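Local atomic coordinates of export chaperone SatS (Mycobacterium tuberculosis H37Rv, PDB entry 6DNM), a protein that acts as a chaperone for the SecA2 protein export pathway, represented here by its C-terminal domain. Residues E66-D70 and L71-S75; S137-D140 and K141-T145; G150-V153 and A154-D158. All blocks are in the same frame, centred on the assembly; numbering follows the deposited sequence.

Contact 1: E66-D70 and L71-S75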
loop_
_atom_site.group_PDB
_atom_site.type_symbol
_atom_site.label_atom_id
_atom_site.label_comp_id
_atom_site.label_asym_id
_atom_site.label_seq_id
_atom_site.Cartn_x
_atom_site.Cartn_y
_atom_site.Cartn_z
ATOM N N GLU A 66 4.129 -23.338 -4.527
ATOM C CA GLU A 66 4.956 -22.870 -5.629
ATOM C C GLU A 66 4.169 -21.859 -6.447
ATOM O O GLU A 66 2.994 -22.077 -6.759
ATOM C CB GLU A 66 5.347 -24.044 -6.520
ATOM C CG GLU A 66 6.665 -23.864 -7.247
ATOM C CD GLU A 66 7.859 -24.120 -6.351
ATOM O OE1 GLU A 66 8.244 -23.203 -5.594
ATOM O OE2 GLU A 66 8.410 -25.240 -6.404
ATOM N N HIS A 67 4.815 -20.753 -6.794
ATOM C CA HIS A 67 4.147 -19.690 -7.521
ATOM C C HIS A 67 5.140 -19.022 -8.454
ATOM O O HIS A 67 6.347 -18.988 -8.194
ATOM C CB HIS A 67 3.572 -18.625 -6.576
ATOM C CG HIS A 67 2.399 -19.093 -5.774
ATOM N ND1 HIS A 67 1.212 -19.492 -6.350
ATOM C CD2 HIS A 67 2.229 -19.216 -4.437
ATOM C CE1 HIS A 67 0.363 -19.846 -5.402
ATOM N NE2 HIS A 67 0.956 -19.692 -4.233
ATOM N N ASP A 68 4.618 -18.498 -9.549
ATOM C CA ASP A 68 5.363 -17.611 -10.426
ATOM C C ASP A 68 4.672 -16.257 -10.345
ATOM O O ASP A 68 3.592 -16.059 -10.911
ATOM C CB ASP A 68 5.416 -18.144 -11.853
ATOM C CG ASP A 68 6.484 -17.462 -12.681
ATOM O OD1 ASP A 68 6.129 -16.729 -13.627
ATOM O OD2 ASP A 68 7.680 -17.651 -12.377
ATOM N N HIS A 69 5.281 -15.344 -9.600
ATOM C CA HIS A 69 4.793 -13.985 -9.456
ATOM C C HIS A 69 6.008 -13.074 -9.377
ATOM O O HIS A 69 7.152 -13.521 -9.493
ATOM C CB HIS A 69 3.903 -13.837 -8.219
ATOM C CG HIS A 69 4.532 -14.362 -6.965
ATOM N ND1 HIS A 69 5.717 -13.864 -6.467
ATOM C CD2 HIS A 69 4.154 -15.349 -6.121
ATOM C CE1 HIS A 69 6.042 -14.524 -5.367
ATOM N NE2 HIS A 69 5.110 -15.432 -5.137
ATOM N N ASP A 70 5.760 -11.790 -9.133
ATOM C CA ASP A 70 6.819 -10.806 -9.303
ATOM C C ASP A 70 7.901 -10.868 -8.236
ATOM O O ASP A 70 8.960 -10.262 -8.432
ATOM C CB ASP A 70 6.238 -9.399 -9.421
ATOM C CG ASP A 70 5.492 -9.188 -10.723
ATOM O OD1 ASP A 70 5.705 -9.964 -11.686
ATOM O OD2 ASP A 70 4.717 -8.215 -10.797
ATOM N N LEU A 71 7.678 -11.576 -7.127
ATOM C CA LEU A 71 8.702 -11.716 -6.101
ATOM C C LEU A 71 9.433 -13.049 -6.155
ATOM O O LEU A 71 10.432 -13.214 -5.445
ATOM C CB LEU A 71 8.086 -11.582 -4.702
ATOM C CG LEU A 71 7.297 -10.305 -4.417
ATOM C CD1 LEU A 71 6.795 -10.322 -2.983
ATOM C CD2 LEU A 71 8.125 -9.062 -4.638
ATOM N N SER A 72 8.971 -14.003 -6.965
ATOM C CA SER A 72 9.389 -15.386 -6.764
ATOM C C SER A 72 10.809 -15.675 -7.241
ATOM O O SER A 72 11.345 -16.729 -6.893
ATOM C CB SER A 72 8.403 -16.347 -7.428
ATOM O OG SER A 72 8.391 -16.156 -8.827
ATOM N N ASP A 73 11.433 -14.775 -8.002
ATOM C CA ASP A 73 12.821 -14.940 -8.411
ATOM C C ASP A 73 13.776 -14.036 -7.644
ATOM O O ASP A 73 14.965 -13.967 -7.983
ATOM C CB ASP A 73 12.954 -14.748 -9.921
ATOM C CG ASP A 73 12.136 -15.751 -10.688
ATOM O OD1 ASP A 73 12.279 -16.955 -10.397
ATOM O OD2 ASP A 73 11.346 -15.346 -11.564
ATOM N N LEU A 74 13.289 -13.355 -6.613
ATOM C CA LEU A 74 14.191 -12.610 -5.748
ATOM C C LEU A 74 15.013 -13.587 -4.921
ATOM O O LEU A 74 14.552 -14.678 -4.572
ATOM C CB LEU A 74 13.394 -11.673 -4.844
ATOM C CG LEU A 74 12.605 -10.607 -5.616
ATOM C CD1 LEU A 74 11.792 -9.761 -4.648
ATOM C CD2 LEU A 74 13.517 -9.735 -6.463
ATOM N N SER A 75 16.235 -13.179 -4.585
ATOM C CA SER A 75 17.183 -14.128 -4.018
ATOM C C SER A 75 16.771 -14.638 -2.641
ATOM O O SER A 75 17.206 -15.724 -2.239
ATOM C CB SER A 75 18.570 -13.506 -3.990
ATOM O OG SER A 75 18.968 -13.251 -5.327
HETATM O O HOH W 1 11.005 -12.044 -9.021
#

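Contact 2: S137-D140 and K141-T145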
loop_
_atom_site.group_PDB
_atom_site.type_symbol
_atom_site.label_atom_id
_atom_site.label_comp_id
_atom_site.label_asym_id
_atom_site.label_seq_id
_atom_site.Cartn_x
_atom_site.Cartn_y
_atom_site.Cartn_z
ATOM N N SER A 137 -0.139 5.851 -14.785
ATOM C CA SER A 137 0.093 7.211 -14.317
ATOM C C SER A 137 -1.058 7.772 -13.487
ATOM O O SER A 137 -1.012 8.952 -13.133
ATOM C CB SER A 137 0.363 8.136 -15.505
ATOM O OG SER A 137 -0.759 8.169 -16.369
ATOM N N ALA A 138 -2.069 6.967 -13.151
ATOM C CA ALA A 138 -3.275 7.514 -12.529
ATOM C C ALA A 138 -2.966 8.254 -11.229
ATOM O O ALA A 138 -3.500 9.342 -10.982
ATOM C CB ALA A 138 -4.303 6.408 -12.292
ATOM N N VAL A 139 -2.110 7.679 -10.381
ATOM C CA VAL A 139 -1.798 8.317 -9.102
ATOM C C VAL A 139 -1.008 9.601 -9.322
ATOM O O VAL A 139 -1.342 10.653 -8.764
ATOM C CB VAL A 139 -1.057 7.351 -8.160
ATOM C CG1 VAL A 139 -0.686 8.071 -6.861
ATOM C CG2 VAL A 139 -1.901 6.120 -7.857
ATOM N N ASP A 140 0.060 9.535 -10.122
ATOM C CA ASP A 140 0.858 10.731 -10.367
ATOM C C ASP A 140 -0.000 11.861 -10.921
ATOM O O ASP A 140 0.145 13.017 -10.516
ATOM C CB ASP A 140 2.006 10.422 -11.326
ATOM C CG ASP A 140 3.034 9.484 -10.729
ATOM O OD1 ASP A 140 3.048 9.302 -9.486
ATOM O OD2 ASP A 140 3.833 8.936 -11.512
ATOM N N LYS A 141 -0.916 11.543 -11.834
ATOM C CA LYS A 141 -1.754 12.587 -12.409
ATOM C C LYS A 141 -2.693 13.170 -11.363
ATOM O O LYS A 141 -2.866 14.392 -11.279
ATOM C CB LYS A 141 -2.546 12.021 -13.583
ATOM C CG LYS A 141 -1.720 11.801 -14.827
ATOM C CD LYS A 141 -2.558 11.148 -15.911
ATOM C CE LYS A 141 -2.979 12.137 -16.980
ATOM N NZ LYS A 141 -3.010 11.485 -18.324
ATOM N N ALA A 142 -3.334 12.310 -10.574
ATOM C CA ALA A 142 -4.327 12.792 -9.619
ATOM C C ALA A 142 -3.697 13.671 -8.548
ATOM O O ALA A 142 -4.349 14.589 -8.032
ATOM C CB ALA A 142 -5.047 11.612 -8.965
ATOM N N LEU A 143 -2.440 13.418 -8.208
ATOM C CA LEU A 143 -1.763 14.165 -7.161
ATOM C C LEU A 143 -1.017 15.390 -7.687
ATOM O O LEU A 143 -0.334 16.060 -6.909
ATOM C CB LEU A 143 -0.830 13.242 -6.364
ATOM C CG LEU A 143 -1.526 12.124 -5.576
ATOM C CD1 LEU A 143 -0.504 11.295 -4.815
ATOM C CD2 LEU A 143 -2.607 12.675 -4.630
ATOM N N GLU A 144 -1.146 15.704 -8.976
ATOM C CA GLU A 144 -0.582 16.945 -9.501
ATOM C C GLU A 144 -1.164 18.121 -8.730
ATOM O O GLU A 144 -2.370 18.166 -8.463
ATOM C CB GLU A 144 -0.907 17.079 -10.990
ATOM C CG GLU A 144 -0.125 16.121 -11.883
ATOM C CD GLU A 144 -0.619 16.093 -13.333
ATOM O OE1 GLU A 144 -1.714 16.621 -13.634
ATOM O OE2 GLU A 144 0.092 15.519 -14.184
ATOM N N THR A 145 -0.303 19.061 -8.337
ATOM C CA THR A 145 -0.751 20.115 -7.433
ATOM C C THR A 145 -1.593 21.178 -8.123
ATOM O O THR A 145 -2.106 22.074 -7.441
ATOM C CB THR A 145 0.434 20.755 -6.703
ATOM O OG1 THR A 145 1.349 21.290 -7.664
ATOM C CG2 THR A 145 1.149 19.720 -5.828
#

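Contact 3: G150-V153 and A154-D158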
loop_
_atom_site.group_PDB
_atom_site.type_symbol
_atom_site.label_atom_id
_atom_site.label_comp_id
_atom_site.label_asym_id
_atom_site.label_seq_id
_atom_site.Cartn_x
_atom_site.Cartn_y
_atom_site.Cartn_z
ATOM N N GLY A 150 -4.808 17.107 -5.689
ATOM C CA GLY A 150 -3.378 17.275 -5.478
ATOM C C GLY A 150 -3.058 18.506 -4.655
ATOM O O GLY A 150 -2.170 18.481 -3.800
ATOM N N GLN A 151 -3.796 19.593 -4.889
ATOM C CA GLN A 151 -3.632 20.809 -4.097
ATOM C C GLN A 151 -4.005 20.570 -2.632
ATOM O O GLN A 151 -3.296 21.004 -1.712
ATOM C CB GLN A 151 -4.503 21.897 -4.723
ATOM C CG GLN A 151 -4.632 23.183 -3.970
ATOM C CD GLN A 151 -5.718 24.057 -4.575
ATOM O OE1 GLN A 151 -6.835 24.123 -4.055
ATOM N NE2 GLN A 151 -5.401 24.725 -5.688
ATOM N N LEU A 152 -5.108 19.862 -2.393
ATOM C CA LEU A 152 -5.545 19.598 -1.024
ATOM C C LEU A 152 -4.562 18.688 -0.289
ATOM O O LEU A 152 -4.211 18.945 0.872
ATOM C CB LEU A 152 -6.949 18.995 -1.055
ATOM C CG LEU A 152 -7.676 18.792 0.276
ATOM C CD1 LEU A 152 -7.579 20.018 1.173
ATOM C CD2 LEU A 152 -9.133 18.437 0.012
ATOM N N VAL A 153 -4.114 17.620 -0.949
ATOM C CA VAL A 153 -3.138 16.716 -0.350
ATOM C C VAL A 153 -1.857 17.466 -0.005
ATOM O O VAL A 153 -1.320 17.329 1.102
ATOM C CB VAL A 153 -2.877 15.539 -1.302
ATOM C CG1 VAL A 153 -1.664 14.725 -0.840
ATOM C CG2 VAL A 153 -4.122 14.671 -1.394
ATOM N N ALA A 154 -1.340 18.268 -0.947
ATOM C CA ALA A 154 -0.097 18.994 -0.686
ATOM C C ALA A 154 -0.253 19.920 0.515
ATOM O O ALA A 154 0.654 20.030 1.350
ATOM C CB ALA A 154 0.353 19.759 -1.934
ATOM N N TYR A 155 -1.413 20.572 0.634
ATOM C CA TYR A 155 -1.643 21.459 1.765
ATOM C C TYR A 155 -1.633 20.696 3.087
ATOM O O TYR A 155 -0.970 21.114 4.045
ATOM C CB TYR A 155 -2.954 22.224 1.583
ATOM C CG TYR A 155 -3.240 23.114 2.773
ATOM C CD1 TYR A 155 -2.606 24.345 2.907
ATOM C CD2 TYR A 155 -4.110 22.712 3.782
ATOM C CE1 TYR A 155 -2.845 25.159 3.999
ATOM C CE2 TYR A 155 -4.355 23.526 4.884
ATOM C CZ TYR A 155 -3.719 24.746 4.984
ATOM O OH TYR A 155 -3.959 25.554 6.079
ATOM N N VAL A 156 -2.365 19.577 3.162
ATOM C CA VAL A 156 -2.439 18.811 4.408
ATOM C C VAL A 156 -1.060 18.303 4.810
ATOM O O VAL A 156 -0.711 18.284 5.995
ATOM C CB VAL A 156 -3.459 17.657 4.289
ATOM C CG1 VAL A 156 -3.361 16.711 5.504
ATOM C CG2 VAL A 156 -4.880 18.187 4.133
ATOM N N LEU A 157 -0.257 17.876 3.834
ATOM C CA LEU A 157 1.039 17.284 4.144
ATOM C C LEU A 157 2.112 18.314 4.469
ATOM O O LEU A 157 3.210 17.919 4.879
ATOM C CB LEU A 157 1.499 16.393 2.989
ATOM C CG LEU A 157 0.616 15.175 2.737
ATOM C CD1 LEU A 157 1.171 14.354 1.582
ATOM C CD2 LEU A 157 0.550 14.334 4.003
ATOM N N ASP A 158 1.835 19.610 4.301
ATOM C CA ASP A 158 2.819 20.656 4.580
ATOM C C ASP A 158 2.306 21.577 5.678
ATOM O O ASP A 158 1.555 22.527 5.393
ATOM C CB ASP A 158 3.117 21.456 3.312
ATOM C CG ASP A 158 4.195 22.507 3.512
ATOM O OD1 ASP A 158 4.735 22.641 4.632
ATOM O OD2 ASP A 158 4.496 23.222 2.530
#

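Contact 1: E66-D70 and L71-S75
His-69 CG and Ser-72 OG each sit between their own backbone N and carbonyl carbon (chi1 51° and 64°), and these two rotations fold the imidazole and the hydroxyl back over the turn that joins the residues. The His-69 ring thereby presents ND1 to the chain ahead of it: Leu-71 N approaches in the ring plane, at the edge, and donates to ND1 over 3.1 Å. ND1 therefore acts as an acceptor, consistent with the proton residing on NE2, which is hydrogen-bonded to Tyr-77 OH. With a partner at each nitrogen, the ring can hardly spin. Ser-72 CB lies over one face, displaced toward the rim and 3.9 Å from the ring centroid of His-69, a CH-pi contact. Leu-71 CB also meets the imidazole, at 3.6 Å from His-69 CE1.

His-69 O takes the other two hydrogen bonds between 66-70 and 71-75, from Ser-72 OG at 3.0 Å and from Ser-72 N at 3.2 Å, both donors approaching from the same face of its plane. The amide bond is almost straight at hydrogen (171°) yet comes from well above the carbonyl plane, whereas the hydroxyl is tilted from it much less. A water accepts from Asp-73 N and donates to Asp-70 O, so it links the two turns. The carboxylates of Asp-68 and Asp-73 come within 4.4 Å, OD2 to OD2, and probably repel each other mildly.

Leu-71 rests on Leu-33 and Cys-35 of strand 29-37 and on Ile-42 of strand 40-43, while Asp-70 OD2 bonds to Tyr-133 OH. Two overlapping type I beta turns, His-69 to Ser-72 and Leu-71 to Leu-74, thus lie within the linker between helices 56-63 and 77-86, pinned by a histidine to the start of the second helix and by a leucine to the sheet.

Contact 2: S137-D140 and K141-T145
Lys-141 N, Ala-142 N and Leu-143 N reach back four residues to Ser-137 O, Ala-138 O and Val-139 O, hydrogen bonds of 2.9 to 3.0 Å that define this short alpha helix. Above the first of them the aliphatic part of Lys-141 folds along the N-terminal end: CG lies 3.4 Å from Ser-137 O, and CD lies 3.5 Å from Ser-137 OG, packing rather than bonding. The chain then bends toward its amine.

On the other side of the helix Val-139 and Leu-143 run alongside each other. Val-139 CG1, anti to its N (chi1 177°), meets Leu-143 CD1 at 3.8 Å, and the pair forms one apolar ridge. Leu-179 and Phe-182 of helix 170-185 and Leu-127 of helix 117-134 pack on Val-139, and Val-124 on Leu-143. Asp-140 OD1 forms a salt bridge with Arg-128, while Glu-144 OE1 pairs with Arg-147.

Glu-144 N donates to Lys-141 O. This is a short amphipathic helix whose apolar side, continued by Leu-143 just after it, packs on helices 117-134 and 170-185.

Contact 3: G150-V153 and A154-D158
Val-153 O receives the amide of Leu-157 at 3.0 Å (N to O), the donor lying nearly in line with the carbonyl bond, and the same side chain then closes over the oxygen: Leu-157 CG is 3.3 Å from Val-153 O, with Leu-157 CB only slightly farther. Leu-157 CG stands anti to its own carbonyl carbon (chi1 -64°), which turns the branch back along the helix, and the CD1 methyl ends 3.7 Å from Val-153 CG1. The two side chains project together from the same face of the helix, so that valine and leucine one turn apart make a continuous apolar strip.

The three preceding bonds repeat the same step at similar length. Ala-154 N donates to Gly-150 O, Tyr-155 N to Gln-151 O and Val-156 N to Leu-152 O, each donor somewhat tilted from the carbonyl plane. Side chains again lean on the oxygens they follow: Ala-154 CB sits 3.4 Å from Gly-150 O, and Val-156 CG2 sits at the same distance from Leu-152 O. Leu-152 CD1 and Val-156 CG2 are more loosely placed, at 4.4 Å. Tyr-155 touches the first half through its CB, which lies 3.5 Å from Gln-151 O; with CG anti to N (chi1 178°), the ring swings off to pack on Ser-161, Lys-164 and Pro-165 of the following loop.

Helix 117-134 takes up the apolar strip, with Leu-120 and Val-124 against Val-153, Leu-120 against Val-156 and Asp-121 against Leu-157. Pro-112 lies on Leu-152. Asp-158 N bonds to Tyr-155 O, and Asp-158 OD1 takes the amide of His-160. Apolar side chains spaced i to i+4 are characteristic of an alpha helix packed along one side on a neighbouring helix, here nearly all of helix 148-157 on helix 117-134.

How the contacts relate
Contacts 2 and 3 are neighbours, their centres 13 Å apart, on successive helices that share helix 117-134 as a packing partner. They touch directly: Leu-143 CD2 approaches Val-153 CG2 at 4.1 Å, and Thr-145 packs beside Gln-151 and Ala-154, joining the loop after helix 138-142 to helix 148-157. Contact 1 stands apart, its centre about 37 Å from that of contact 3, on the opposite side of the chain's centre, and about 30 Å from that of contact 2. It belongs to the region around strands 29-37 and 40-43, whereas the other two lie in the helical part. Helix 117-134 touches all three, Tyr-133 near its end being hydrogen-bonded to Asp-70 of contact 1.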